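Local structure of glucose-resistance amylase regulator (Weissella paramesenteroides ATCC 33313, 4RK6) at residues V222-L227 and V240-P245; T107-E112 and I267-T272; A197-Q202 and L227-I232; K236-K241 and R277-N282. The protein probably represses transcription as a LacI-family DNA-binding regulator, and binds alpha-D-glucopyranose in its periplasmic-binding-protein-like core. All coordinates share one frame; numbering follows the deposited sequence.

Contact 1: V222-L227 and V240-P245; sequences VTIDGL and VKQDFP. With GLC (alpha-D-glucopyranose), chain C.
The phenyl ring of Phe-244 meets the carboxylate of Asp-225 at its edge, CZ lying 3.7 Å from OD1, while CB of Gln-242 sits over one ring face, offset toward the rim. Leu-227 also comes to the edge, its CD2 4.0 Å from Phe-244 CD2, the side chains crossing at about a right angle. The carboxylate of Asp-225 and the amide of Gln-242 lie side by side, planes 40° apart, and NE2 of Gln-242 donates to OD1 of Asp-225 (3.0 Å). An amide suits this place: NE2 also donates almost straight (175°) to glucose O3, and OE1 is held by Ser-108. Asp-225 takes two sugar hydroxyls, O4 on OD1 at 2.5 Å and O6 on OD2 at 2.6 Å. Asp-225 and Gln-242 stand at the C-terminal ends of parallel strands 220-223 and 238-241, part of a beta-alpha-beta unit in a periplasmic-binding-protein fold, where such sites usually form. Val-240 N donates to Thr-223 O and Val-240 O accepts from Asp-225 N, both at 2.8 Å. Gly-226 has positive phi, and a beta carbon there would hit Lys-241 CA. Water 1 accepts from Lys-241 NZ, close to Asp-225 O and Gln-242 O.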
loop_
_atom_site.group_PDB
_atom_site.type_symbol
_atom_site.label_atom_id
_atom_site.label_comp_id
_atom_site.label_asym_id
_atom_site.label_seq_id
_atom_site.Cartn_x
_atom_site.Cartn_y
_atom_site.Cartn_z
ATOM N N VAL A 222 13.460 9.340 12.995
ATOM C CA VAL A 222 12.060 9.758 13.093
ATOM C C VAL A 222 11.508 9.848 11.677
ATOM O O VAL A 222 12.144 10.426 10.791
ATOM C CB VAL A 222 11.864 11.105 13.820
ATOM C CG1 VAL A 222 10.384 11.478 13.840
ATOM C CG2 VAL A 222 12.416 11.060 15.232
ATOM N N THR A 223 10.333 9.270 11.442
ATOM C CA THR A 223 9.697 9.359 10.119
ATOM C C THR A 223 8.501 10.302 10.105
ATOM O O THR A 223 7.958 10.643 11.150
ATOM C CB THR A 223 9.196 8.005 9.568
ATOM O OG1 THR A 223 7.962 7.644 10.199
ATOM C CG2 THR A 223 10.199 6.920 9.751
ATOM N N ILE A 224 8.117 10.703 8.907
ATOM C CA ILE A 224 6.898 11.468 8.684
ATOM C C ILE A 224 5.884 10.605 7.966
ATOM O O ILE A 224 6.184 10.046 6.921
ATOM C CB ILE A 224 7.167 12.728 7.858
ATOM C CG1 ILE A 224 8.021 13.677 8.682
ATOM C CG2 ILE A 224 5.830 13.367 7.456
ATOM C CD1 ILE A 224 8.633 14.812 7.889
ATOM N N ASP A 225 4.693 10.496 8.580
ATOM C CA ASP A 225 3.447 9.951 8.035
ATOM C C ASP A 225 2.755 9.088 9.103
ATOM O O ASP A 225 1.572 9.244 9.364
ATOM C CB ASP A 225 3.577 9.126 6.748
ATOM C CG ASP A 225 3.770 9.982 5.513
ATOM O OD1 ASP A 225 3.664 11.228 5.620
ATOM O OD2 ASP A 225 4.084 9.403 4.446
ATOM N N GLY A 226 3.486 8.139 9.669
ATOM C CA GLY A 226 2.977 7.318 10.747
ATOM C C GLY A 226 2.009 6.229 10.336
ATOM O O GLY A 226 1.139 5.856 11.123
ATOM N N LEU A 227 2.162 5.719 9.119
ATOM C CA LEU A 227 1.343 4.606 8.627
ATOM C C LEU A 227 1.861 3.243 9.142
ATOM O O LEU A 227 2.782 3.191 9.977
ATOM C CB LEU A 227 1.219 4.677 7.116
ATOM C CG LEU A 227 0.496 5.940 6.601
ATOM C CD1 LEU A 227 0.690 6.066 5.101
ATOM C CD2 LEU A 227 -0.974 5.914 6.972
ATOM N N VAL A 240 5.988 11.236 13.119
ATOM C CA VAL A 240 4.902 12.233 13.095
ATOM C C VAL A 240 3.750 11.644 12.320
ATOM O O VAL A 240 3.805 11.452 11.089
ATOM C CB VAL A 240 5.315 13.603 12.509
ATOM C CG1 VAL A 240 4.093 14.514 12.305
ATOM C CG2 VAL A 240 6.315 14.267 13.428
ATOM N N LYS A 241 2.681 11.344 13.039
ATOM C CA LYS A 241 1.510 10.766 12.431
ATOM C C LYS A 241 0.598 11.843 11.860
ATOM O O LYS A 241 0.128 12.708 12.597
ATOM C CB LYS A 241 0.717 9.946 13.434
ATOM C CG LYS A 241 -0.357 9.102 12.750
ATOM C CD LYS A 241 -1.039 8.187 13.756
ATOM C CE LYS A 241 -1.566 6.915 13.122
ATOM N NZ LYS A 241 -2.634 7.208 12.154
ATOM N N GLN A 242 0.361 11.780 10.563
ATOM C CA GLN A 242 -0.646 12.647 9.925
ATOM C C GLN A 242 -2.012 11.998 10.022
ATOM O O GLN A 242 -2.151 10.767 9.950
ATOM C CB GLN A 242 -0.321 12.875 8.456
ATOM C CG GLN A 242 1.058 13.470 8.224
ATOM C CD GLN A 242 1.150 14.151 6.863
ATOM O OE1 GLN A 242 0.360 15.037 6.554
ATOM N NE2 GLN A 242 2.063 13.694 6.028
ATOM N N ASP A 243 -3.035 12.825 10.164
ATOM C CA ASP A 243 -4.384 12.320 10.180
ATOM C C ASP A 243 -4.975 12.339 8.775
ATOM O O ASP A 243 -5.762 13.229 8.431
ATOM C CB ASP A 243 -5.207 13.152 11.190
ATOM C CG ASP A 243 -6.520 12.471 11.591
ATOM O OD1 ASP A 243 -6.939 11.509 10.925
ATOM O OD2 ASP A 243 -7.109 12.929 12.595
ATOM N N PHE A 244 -4.557 11.384 7.937
ATOM C CA PHE A 244 -4.946 11.398 6.524
ATOM C C PHE A 244 -6.458 11.280 6.333
ATOM O O PHE A 244 -7.029 11.947 5.483
ATOM C CB PHE A 244 -4.225 10.315 5.713
ATOM C CG PHE A 244 -2.750 10.559 5.573
ATOM C CD1 PHE A 244 -2.280 11.680 4.893
ATOM C CD2 PHE A 244 -1.825 9.689 6.142
ATOM C CE1 PHE A 244 -0.915 11.917 4.776
ATOM C CE2 PHE A 244 -0.461 9.928 6.031
ATOM C CZ PHE A 244 -0.012 11.040 5.338
ATOM N N PRO A 245 -7.116 10.415 7.116
ATOM C CA PRO A 245 -8.558 10.369 6.909
ATOM C C PRO A 245 -9.220 11.698 7.254
ATOM O O PRO A 245 -10.149 12.076 6.530
ATOM C CB PRO A 245 -9.035 9.226 7.828
ATOM C CG PRO A 245 -7.789 8.417 8.104
ATOM C CD PRO A 245 -6.654 9.411 8.093
HETATM C C1 GLC C . 3.303 13.346 -0.132
HETATM C C2 GLC C . 2.482 14.114 0.904
HETATM C C3 GLC C . 3.181 14.243 2.242
HETATM C C4 GLC C . 3.745 12.882 2.661
HETATM C C5 GLC C . 4.743 12.439 1.591
HETATM C C6 GLC C . 5.346 11.073 1.909
HETATM O O1 GLC C . 4.198 14.238 -0.673
HETATM O O2 GLC C . 2.201 15.435 0.444
HETATM O O3 GLC C . 2.181 14.681 3.156
HETATM O O4 GLC C . 4.322 12.976 3.928
HETATM O O5 GLC C . 4.098 12.279 0.355
HETATM O O6 GLC C . 4.364 10.086 1.961
HETATM O O HOH W 1 -1.107 8.211 9.444
#

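Contact 2: T107-E112 and I267-T272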
loop_
_atom_site.group_PDB
_atom_site.type_symbol
_atom_site.label_atom_id
_atom_site.label_comp_id
_atom_site.label_asym_id
_atom_site.label_seq_id
_atom_site.Cartn_x
_atom_site.Cartn_y
_atom_site.Cartn_z
ATOM N N THR A 107 -4.334 20.314 4.719
ATOM C CA THR A 107 -2.991 19.760 4.880
ATOM C C THR A 107 -2.560 19.759 6.332
ATOM O O THR A 107 -3.045 20.559 7.156
ATOM C CB THR A 107 -1.972 20.558 4.009
ATOM O OG1 THR A 107 -0.659 19.981 4.093
ATOM C CG2 THR A 107 -1.886 22.022 4.455
ATOM N N SER A 108 -1.632 18.866 6.666
ATOM C CA SER A 108 -0.866 19.027 7.889
ATOM C C SER A 108 0.012 20.253 7.697
ATOM O O SER A 108 0.429 20.552 6.568
ATOM C CB SER A 108 0.003 17.781 8.159
ATOM O OG SER A 108 -0.804 16.600 8.291
ATOM N N ASN A 109 0.339 20.931 8.788
ATOM C CA ASN A 109 1.232 22.066 8.719
ATOM C C ASN A 109 2.686 21.623 8.632
ATOM O O ASN A 109 3.247 21.127 9.601
ATOM C CB ASN A 109 1.035 22.992 9.918
ATOM C CG ASN A 109 1.812 24.298 9.797
ATOM O OD1 ASN A 109 3.044 24.338 9.804
ATOM N ND2 ASN A 109 1.071 25.402 9.731
ATOM N N GLU A 110 3.289 21.830 7.470
ATOM C CA GLU A 110 4.611 21.271 7.182
ATOM C C GLU A 110 5.705 21.809 8.101
ATOM O O GLU A 110 6.521 21.040 8.598
ATOM C CB GLU A 110 4.981 21.467 5.708
ATOM C CG GLU A 110 4.267 20.525 4.755
ATOM C CD GLU A 110 4.942 19.156 4.649
ATOM O OE1 GLU A 110 6.056 18.958 5.192
ATOM O OE2 GLU A 110 4.362 18.296 3.979
ATOM N N PHE A 111 5.734 23.116 8.359
ATOM C CA PHE A 111 6.777 23.619 9.226
ATOM C C PHE A 111 6.608 23.118 10.657
ATOM O O PHE A 111 7.588 22.796 11.317
ATOM C CB PHE A 111 6.890 25.145 9.204
ATOM C CG PHE A 111 8.016 25.641 10.052
ATOM C CD1 PHE A 111 9.332 25.561 9.598
ATOM C CD2 PHE A 111 7.776 26.101 11.340
ATOM C CE1 PHE A 111 10.379 25.955 10.402
ATOM C CE2 PHE A 111 8.824 26.505 12.143
ATOM C CZ PHE A 111 10.125 26.432 11.673
ATOM N N GLU A 112 5.374 23.081 11.146
ATOM C CA GLU A 112 5.125 22.579 12.495
ATOM C C GLU A 112 5.563 21.129 12.641
ATOM O O GLU A 112 6.159 20.761 13.672
ATOM C CB GLU A 112 3.650 22.706 12.843
ATOM C CG GLU A 112 3.313 22.492 14.306
ATOM C CD GLU A 112 1.829 22.672 14.587
ATOM O OE1 GLU A 112 1.227 21.771 15.204
ATOM O OE2 GLU A 112 1.254 23.708 14.182
ATOM N N ILE A 267 -6.603 27.876 3.572
ATOM C CA ILE A 267 -5.776 26.735 3.931
ATOM C C ILE A 267 -6.239 26.274 5.307
ATOM O O ILE A 267 -6.261 27.067 6.254
ATOM C CB ILE A 267 -4.278 27.103 3.991
ATOM C CG1 ILE A 267 -3.792 27.565 2.616
ATOM C CG2 ILE A 267 -3.453 25.905 4.436
ATOM C CD1 ILE A 267 -2.348 28.029 2.594
ATOM N N ILE A 268 -6.620 25.008 5.413
ATOM C CA ILE A 268 -7.017 24.432 6.704
ATOM C C ILE A 268 -5.926 23.445 7.115
ATOM O O ILE A 268 -5.596 22.544 6.346
ATOM C CB ILE A 268 -8.367 23.743 6.608
ATOM C CG1 ILE A 268 -9.449 24.782 6.254
ATOM C CG2 ILE A 268 -8.708 23.070 7.929
ATOM C CD1 ILE A 268 -10.738 24.162 5.777
ATOM N N TYR A 269 -5.363 23.670 8.300
ATOM C CA TYR A 269 -4.308 22.820 8.834
ATOM C C TYR A 269 -4.925 21.794 9.756
ATOM O O TYR A 269 -5.733 22.138 10.635
ATOM C CB TYR A 269 -3.238 23.638 9.560
ATOM C CG TYR A 269 -2.436 24.529 8.649
ATOM C CD1 TYR A 269 -1.617 23.989 7.671
ATOM C CD2 TYR A 269 -2.521 25.920 8.742
ATOM C CE1 TYR A 269 -0.894 24.794 6.816
ATOM C CE2 TYR A 269 -1.796 26.735 7.899
ATOM C CZ TYR A 269 -0.986 26.167 6.940
ATOM O OH TYR A 269 -0.270 26.960 6.094
ATOM N N ILE A 270 -4.548 20.537 9.538
ATOM C CA ILE A 270 -5.000 19.426 10.342
ATOM C C ILE A 270 -3.861 19.063 11.311
ATOM O O ILE A 270 -2.706 18.895 10.900
ATOM C CB ILE A 270 -5.405 18.236 9.445
ATOM C CG1 ILE A 270 -6.437 18.676 8.395
ATOM C CG2 ILE A 270 -5.900 17.053 10.282
ATOM C CD1 ILE A 270 -7.748 19.217 8.938
ATOM N N PRO A 271 -4.173 18.980 12.614
ATOM C CA PRO A 271 -3.140 18.691 13.609
ATOM C C PRO A 271 -2.453 17.351 13.391
ATOM O O PRO A 271 -3.058 16.434 12.848
ATOM C CB PRO A 271 -3.923 18.609 14.935
ATOM C CG PRO A 271 -5.296 19.097 14.652
ATOM C CD PRO A 271 -5.535 18.884 13.195
ATOM N N THR A 272 -1.211 17.282 13.848
ATOM C CA THR A 272 -0.442 16.035 13.868
ATOM C C THR A 272 0.067 15.802 15.277
ATOM O O THR A 272 -0.122 16.618 16.186
ATOM C CB THR A 272 0.769 16.079 12.912
ATOM O OG1 THR A 272 1.732 17.031 13.367
ATOM C CG2 THR A 272 0.329 16.418 11.530
HETATM O O HOH W 2 -2.715 15.611 10.029
HETATM O O HOH W 3 -0.580 20.371 11.443
HETATM O O HOH W 4 -0.378 19.778 15.446
#
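Thr-107 pairs with Tyr-269 in parallel beta fashion through two backbone hydrogen bonds: Thr-107 N donates to Ile-268 O (3.0 Å), and Thr-107 O accepts from Ile-270 N (2.8 Å). The same carbonyl oxygen receives a CA-H...O contact from Tyr-269.

Packing centres on the tyrosine ring, a broad flat surface suited to a sheet face. Asn-109, its CG anti to the backbone N (chi1 -172°) and against the ring, lays its amide nitrogen ND2 over the centre of one face, 3.4 Å above the plane, with amide and ring planes 50° apart; on the opposite face sits CG2 of Ile-267, toward the rim. Thr-107 runs alongside the tyrosine, and its CG2 touches CE1 at 3.8 Å. Further on, the methyl CG2 of Thr-272 packs against OG of Ser-108 at 3.4 Å; that OG is also hydrogen-bonded to Gln-242 OE1.

Asparagine also suits the N-cap, since its OD1 accepts from Glu-112 N (3.0 Å) at the start of helix 110-123. Three waters also link the segments. Water 3 gives to Ile-270 O and accepts from Asn-109 N, water 2 joins Ser-108 OG to Pro-271 O, and water 4 joins Glu-112 OE1 to Thr-272 N.

Strands 104-108 and 267-275 are sheet neighbours; Ser-108 and Ile-270 face Ile-247 of helix 244-257, while Met-113 of helix 110-123 touches Ser-108 and Thr-272.

Contact 3: A197-Q202 and L227-I232; sequences ADMVGQ and LQQTEI
At the N-terminal end of helix 198-210, beside the glucose pocket to which Ala-197 belongs, Asp-198 reaches across to the loop leading into the short helix 229-232. Its OD2 accepts from Leu-227 N (2.8 Å), met on the syn side and 29° out of the carboxylate plane, and also takes a hydrogen from water 5, which accepts from Gln-229 N. The other oxygen, OD1, is held by Thr-223 OG1 and Gly-226 N, so a buried carboxylate is well supplied with donors. Thr-230 lays CG2 3.2 Å from that OD1, while its hydroxyl turns back to its own segment, giving its proton to Leu-227 O (2.8 Å). This region of the periplasmic-binding-protein fold lies at the dimer interface: Gln-229 NE2 bonds to Gln-229 OE1 of the second subunit. The same NE2 donates to Gln-202 OE1 at 3.0 Å, nearly straight (174°) and in the donor's amide plane. A long amide suits this spot because it can serve both subunits. Chi2 (-71°) turns SE of selenomethionine Met-199 towards Gln-229, and the methyl CE lies 3.4 Å from Gln-229 OE1; Met-199 also packs on Gln-228 of the second subunit.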
loop_
_atom_site.group_PDB
_atom_site.type_symbol
_atom_site.label_atom_id
_atom_site.label_comp_id
_atom_site.label_asym_id
_atom_site.label_seq_id
_atom_site.Cartn_x
_atom_site.Cartn_y
_atom_site.Cartn_z
ATOM N N ALA A 197 9.423 9.895 4.570
ATOM C CA ALA A 197 8.286 8.971 4.533
ATOM C C ALA A 197 8.637 7.732 5.305
ATOM O O ALA A 197 9.815 7.440 5.529
ATOM C CB ALA A 197 7.904 8.628 3.109
ATOM N N ASP A 198 7.620 7.010 5.775
ATOM C CA ASP A 198 7.865 5.817 6.589
ATOM C C ASP A 198 8.819 4.783 5.938
ATOM O O ASP A 198 9.693 4.227 6.619
ATOM C CB ASP A 198 6.559 5.106 6.944
ATOM C CG ASP A 198 5.578 6.011 7.686
ATOM O OD1 ASP A 198 5.996 6.909 8.459
ATOM O OD2 ASP A 198 4.374 5.783 7.473
HETATM N N MSE A 199 8.655 4.545 4.638
HETATM C CA MSE A 199 9.453 3.522 3.924
HETATM C C MSE A 199 10.913 3.932 3.899
HETATM O O MSE A 199 11.778 3.084 3.934
HETATM C CB MSE A 199 8.921 3.274 2.509
HETATM C CG MSE A 199 7.825 2.235 2.526
HETATM SE SE MSE A 199 8.679 0.503 2.903
HETATM C CE MSE A 199 7.057 -0.469 2.355
ATOM N N VAL A 200 11.198 5.237 3.884
ATOM C CA VAL A 200 12.581 5.700 3.959
ATOM C C VAL A 200 13.179 5.212 5.277
ATOM O O VAL A 200 14.313 4.724 5.321
ATOM C CB VAL A 200 12.680 7.233 3.842
ATOM C CG1 VAL A 200 14.113 7.715 4.046
ATOM C CG2 VAL A 200 12.112 7.708 2.519
ATOM N N GLY A 201 12.420 5.343 6.364
ATOM C CA GLY A 201 12.842 4.875 7.672
ATOM C C GLY A 201 13.084 3.370 7.708
ATOM O O GLY A 201 14.047 2.895 8.299
ATOM N N GLN A 202 12.218 2.617 7.041
ATOM C CA GLN A 202 12.413 1.180 6.958
ATOM C C GLN A 202 13.727 0.836 6.209
ATOM O O GLN A 202 14.434 -0.128 6.558
ATOM C CB GLN A 202 11.210 0.538 6.301
ATOM C CG GLN A 202 11.303 -0.953 6.144
ATOM C CD GLN A 202 11.196 -1.676 7.464
ATOM O OE1 GLN A 202 10.082 -1.900 7.972
ATOM N NE2 GLN A 202 12.339 -2.050 8.033
ATOM N N LEU A 227 2.162 5.719 9.119
ATOM C CA LEU A 227 1.343 4.606 8.627
ATOM C C LEU A 227 1.861 3.243 9.142
ATOM O O LEU A 227 2.782 3.191 9.977
ATOM C CB LEU A 227 1.219 4.677 7.116
ATOM C CG LEU A 227 0.496 5.940 6.601
ATOM C CD1 LEU A 227 0.690 6.066 5.101
ATOM C CD2 LEU A 227 -0.974 5.914 6.972
ATOM N N GLN A 228 1.243 2.149 8.670
ATOM C CA GLN A 228 1.489 0.815 9.222
ATOM C C GLN A 228 2.954 0.373 9.250
ATOM O O GLN A 228 3.364 -0.314 10.169
ATOM C CB GLN A 228 0.670 -0.233 8.461
ATOM C CG GLN A 228 0.825 -1.641 9.009
ATOM C CD GLN A 228 0.097 -2.684 8.182
ATOM O OE1 GLN A 228 0.048 -2.605 6.950
ATOM N NE2 GLN A 228 -0.454 -3.686 8.858
ATOM N N GLN A 229 3.743 0.759 8.262
ATOM C CA GLN A 229 5.172 0.376 8.276
ATOM C C GLN A 229 5.893 0.753 9.569
ATOM O O GLN A 229 6.809 0.029 10.019
ATOM C CB GLN A 229 5.904 0.931 7.056
ATOM C CG GLN A 229 7.115 0.135 6.656
ATOM C CD GLN A 229 6.746 -1.232 6.071
ATOM O OE1 GLN A 229 5.730 -1.379 5.377
ATOM N NE2 GLN A 229 7.559 -2.216 6.340
ATOM N N THR A 230 5.492 1.860 10.203
ATOM C CA THR A 230 6.133 2.277 11.453
ATOM C C THR A 230 5.872 1.337 12.623
ATOM O O THR A 230 6.664 1.262 13.544
ATOM C CB THR A 230 5.747 3.714 11.868
ATOM O OG1 THR A 230 4.354 3.781 12.225
ATOM C CG2 THR A 230 6.060 4.683 10.765
ATOM N N GLU A 231 4.764 0.602 12.549
ATOM C CA GLU A 231 4.364 -0.384 13.561
ATOM C C GLU A 231 4.942 -1.781 13.305
ATOM O O GLU A 231 5.096 -2.570 14.243
ATOM C CB GLU A 231 2.833 -0.496 13.582
ATOM C CG GLU A 231 2.075 0.809 13.807
ATOM C CD GLU A 231 0.636 0.765 13.294
ATOM O OE1 GLU A 231 0.099 -0.336 13.030
ATOM O OE2 GLU A 231 0.033 1.846 13.139
ATOM N N ILE A 232 5.223 -2.095 12.048
ATOM C CA ILE A 232 5.752 -3.434 11.710
ATOM C C ILE A 232 7.277 -3.438 11.625
ATOM O O ILE A 232 7.895 -4.495 11.678
ATOM C CB ILE A 232 5.090 -4.071 10.458
ATOM C CG1 ILE A 232 5.508 -3.409 9.175
ATOM C CG2 ILE A 232 3.577 -4.046 10.561
ATOM C CD1 ILE A 232 4.795 -3.966 7.952
HETATM O O HOH W 5 3.735 3.110 6.430
#

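Contact 4: K236-K241 and R277-N282; sequences KLTTVK and RDSVLN
Thr-238 and Ser-279 meet near strand 238-241 of the periplasmic-binding-protein fold, beside the chain that follows strand 267-275. Here the packing is close. Thr-238 N donates to OG of Ser-279 (2.9 Å), which chi1 (66°) puts between the serine's own backbone N and carbonyl carbon, and that hydroxyl is also bonded to Ile-221 O; a serine suits the place because its short side chain can meet both backbones. In return, OG1 of Thr-238 accepts from Arg-277 N at 2.9 Å, while its CB touches CG2 of Val-280 at 3.9 Å, the two side chains crossing at about a right angle. Val-280 and Thr-238 both pack on Val-222 of the adjoining strand 220-223, an apolar setting that suits a beta-branched valine.

Towards solvent the contact is looser. Asp-278 is exposed, and its backbone N donates to Lys-236 O (3.0 Å), the donor standing above the carbonyl plane. Its carboxylate reaches Lys-236 N through water 6, which gives to OD2.

Arg-277 is extended from CG to NE, a length that helps bring NH1 to both Leu-237 O and Thr-230 OG1. The bond from NH1 to Leu-237 O is 3.1 Å long and close to the C=O axis, with CG2 of Thr-239 3.6 Å from the same nitrogen.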
loop_
_atom_site.group_PDB
_atom_site.type_symbol
_atom_site.label_atom_id
_atom_site.label_comp_id
_atom_site.label_asym_id
_atom_site.label_seq_id
_atom_site.Cartn_x
_atom_site.Cartn_y
_atom_site.Cartn_z
ATOM N N LYS A 236 10.243 -0.488 16.256
ATOM C CA LYS A 236 9.103 0.334 15.850
ATOM C C LYS A 236 9.570 1.785 15.715
ATOM O O LYS A 236 10.361 2.276 16.531
ATOM C CB LYS A 236 7.959 0.231 16.863
ATOM C CG LYS A 236 7.255 -1.128 16.888
ATOM C CD LYS A 236 6.270 -1.219 18.049
ATOM C CE LYS A 236 5.404 -2.475 17.985
ATOM N NZ LYS A 236 4.225 -2.356 17.074
ATOM N N LEU A 237 9.064 2.458 14.697
ATOM C CA LEU A 237 9.541 3.799 14.350
ATOM C C LEU A 237 8.768 4.903 15.034
ATOM O O LEU A 237 7.538 4.977 14.957
ATOM C CB LEU A 237 9.497 4.002 12.832
ATOM C CG LEU A 237 10.582 3.270 12.066
ATOM C CD1 LEU A 237 10.146 3.022 10.627
ATOM C CD2 LEU A 237 11.905 4.054 12.127
ATOM N N THR A 238 9.533 5.764 15.689
ATOM C CA THR A 238 9.053 7.065 16.159
ATOM C C THR A 238 8.670 7.859 14.915
ATOM O O THR A 238 9.379 7.824 13.880
ATOM C CB THR A 238 10.143 7.737 16.984
ATOM O OG1 THR A 238 10.358 6.944 18.166
ATOM C CG2 THR A 238 9.756 9.150 17.403
ATOM N N THR A 239 7.518 8.528 14.970
ATOM C CA THR A 239 6.940 9.077 13.763
ATOM C C THR A 239 6.040 10.292 14.060
ATOM O O THR A 239 5.420 10.371 15.138
ATOM C CB THR A 239 6.147 7.982 13.011
ATOM O OG1 THR A 239 5.785 8.440 11.712
ATOM C CG2 THR A 239 4.878 7.545 13.779
ATOM N N VAL A 240 5.988 11.236 13.119
ATOM C CA VAL A 240 4.902 12.233 13.095
ATOM C C VAL A 240 3.750 11.644 12.320
ATOM O O VAL A 240 3.805 11.452 11.089
ATOM C CB VAL A 240 5.315 13.603 12.509
ATOM C CG1 VAL A 240 4.093 14.514 12.305
ATOM C CG2 VAL A 240 6.315 14.267 13.428
ATOM N N LYS A 241 2.681 11.344 13.039
ATOM C CA LYS A 241 1.510 10.766 12.431
ATOM C C LYS A 241 0.598 11.843 11.860
ATOM O O LYS A 241 0.128 12.708 12.597
ATOM C CB LYS A 241 0.717 9.946 13.434
ATOM C CG LYS A 241 -0.357 9.102 12.750
ATOM C CD LYS A 241 -1.039 8.187 13.756
ATOM C CE LYS A 241 -1.566 6.915 13.122
ATOM N NZ LYS A 241 -2.634 7.208 12.154
ATOM N N ARG A 277 8.191 5.924 19.790
ATOM C CA ARG A 277 8.276 4.468 19.834
ATOM C C ARG A 277 9.715 4.079 20.200
ATOM O O ARG A 277 10.184 4.502 21.230
ATOM C CB ARG A 277 7.776 3.850 18.529
ATOM C CG ARG A 277 6.340 4.244 18.217
ATOM C CD ARG A 277 5.657 3.195 17.380
ATOM N NE ARG A 277 4.250 3.480 17.123
ATOM C CZ ARG A 277 3.770 3.908 15.970
ATOM N NH1 ARG A 277 4.582 4.171 14.956
ATOM N NH2 ARG A 277 2.466 4.076 15.836
ATOM N N ASP A 278 10.413 3.302 19.375
ATOM C CA ASP A 278 11.655 2.640 19.793
ATOM C C ASP A 278 12.899 2.985 18.972
ATOM O O ASP A 278 13.944 2.369 19.136
ATOM C CB ASP A 278 11.431 1.119 19.800
ATOM C CG ASP A 278 10.378 0.698 20.804
ATOM O OD1 ASP A 278 10.356 1.253 21.914
ATOM O OD2 ASP A 278 9.569 -0.183 20.490
ATOM N N SER A 279 12.817 4.011 18.138
ATOM C CA SER A 279 13.894 4.287 17.193
ATOM C C SER A 279 14.720 5.532 17.488
ATOM O O SER A 279 15.476 5.968 16.622
ATOM C CB SER A 279 13.335 4.358 15.759
ATOM O OG SER A 279 12.462 5.454 15.589
ATOM N N VAL A 280 14.597 6.094 18.701
ATOM C CA VAL A 280 15.405 7.255 19.077
ATOM C C VAL A 280 16.126 7.041 20.401
ATOM O O VAL A 280 15.529 6.638 21.383
ATOM C CB VAL A 280 14.543 8.545 19.166
ATOM C CG1 VAL A 280 15.407 9.728 19.552
ATOM C CG2 VAL A 280 13.850 8.800 17.823
ATOM N N LEU A 281 17.407 7.370 20.414
ATOM C CA LEU A 281 18.250 7.277 21.606
ATOM C C LEU A 281 18.506 8.681 22.156
ATOM O O LEU A 281 18.729 9.625 21.393
ATOM C CB LEU A 281 19.580 6.628 21.216
ATOM C CG LEU A 281 20.455 6.060 22.339
ATOM C CD1 LEU A 281 19.843 4.779 22.881
ATOM C CD2 LEU A 281 21.879 5.813 21.844
ATOM N N ASN A 282 18.446 8.811 23.477
ATOM C CA ASN A 282 18.890 10.025 24.155
ATOM C C ASN A 282 20.418 9.975 24.305
ATOM O O ASN A 282 20.950 9.059 24.938
ATOM C CB ASN A 282 18.222 10.138 25.526
ATOM C CG ASN A 282 18.571 11.439 26.239
ATOM O OD1 ASN A 282 19.670 11.605 26.725
ATOM N ND2 ASN A 282 17.640 12.374 26.271
HETATM O O HOH W 6 10.236 -2.013 18.726
#

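From the N terminus, residues 107-112 come first and wait until 267-272 for their partner, so contact 2 closes the longest loop, spanning 154 residues. Within that span lie contacts 1 and 3, which cross: 197-202, 222-227, 227-232 and 240-245 alternate and share Leu-227. Contact 4 begins on strand 238-241, where contact 1 ends, and closes beyond strand 267-275, thereby crossing contact 2. Contact 1 touches each of the other three, whereas contacts 2 and 3 stay about 10 Å apart at their nearest atoms. Together they tie neighbouring strands of one sheet to the glucose site and the helices at the subunit interface.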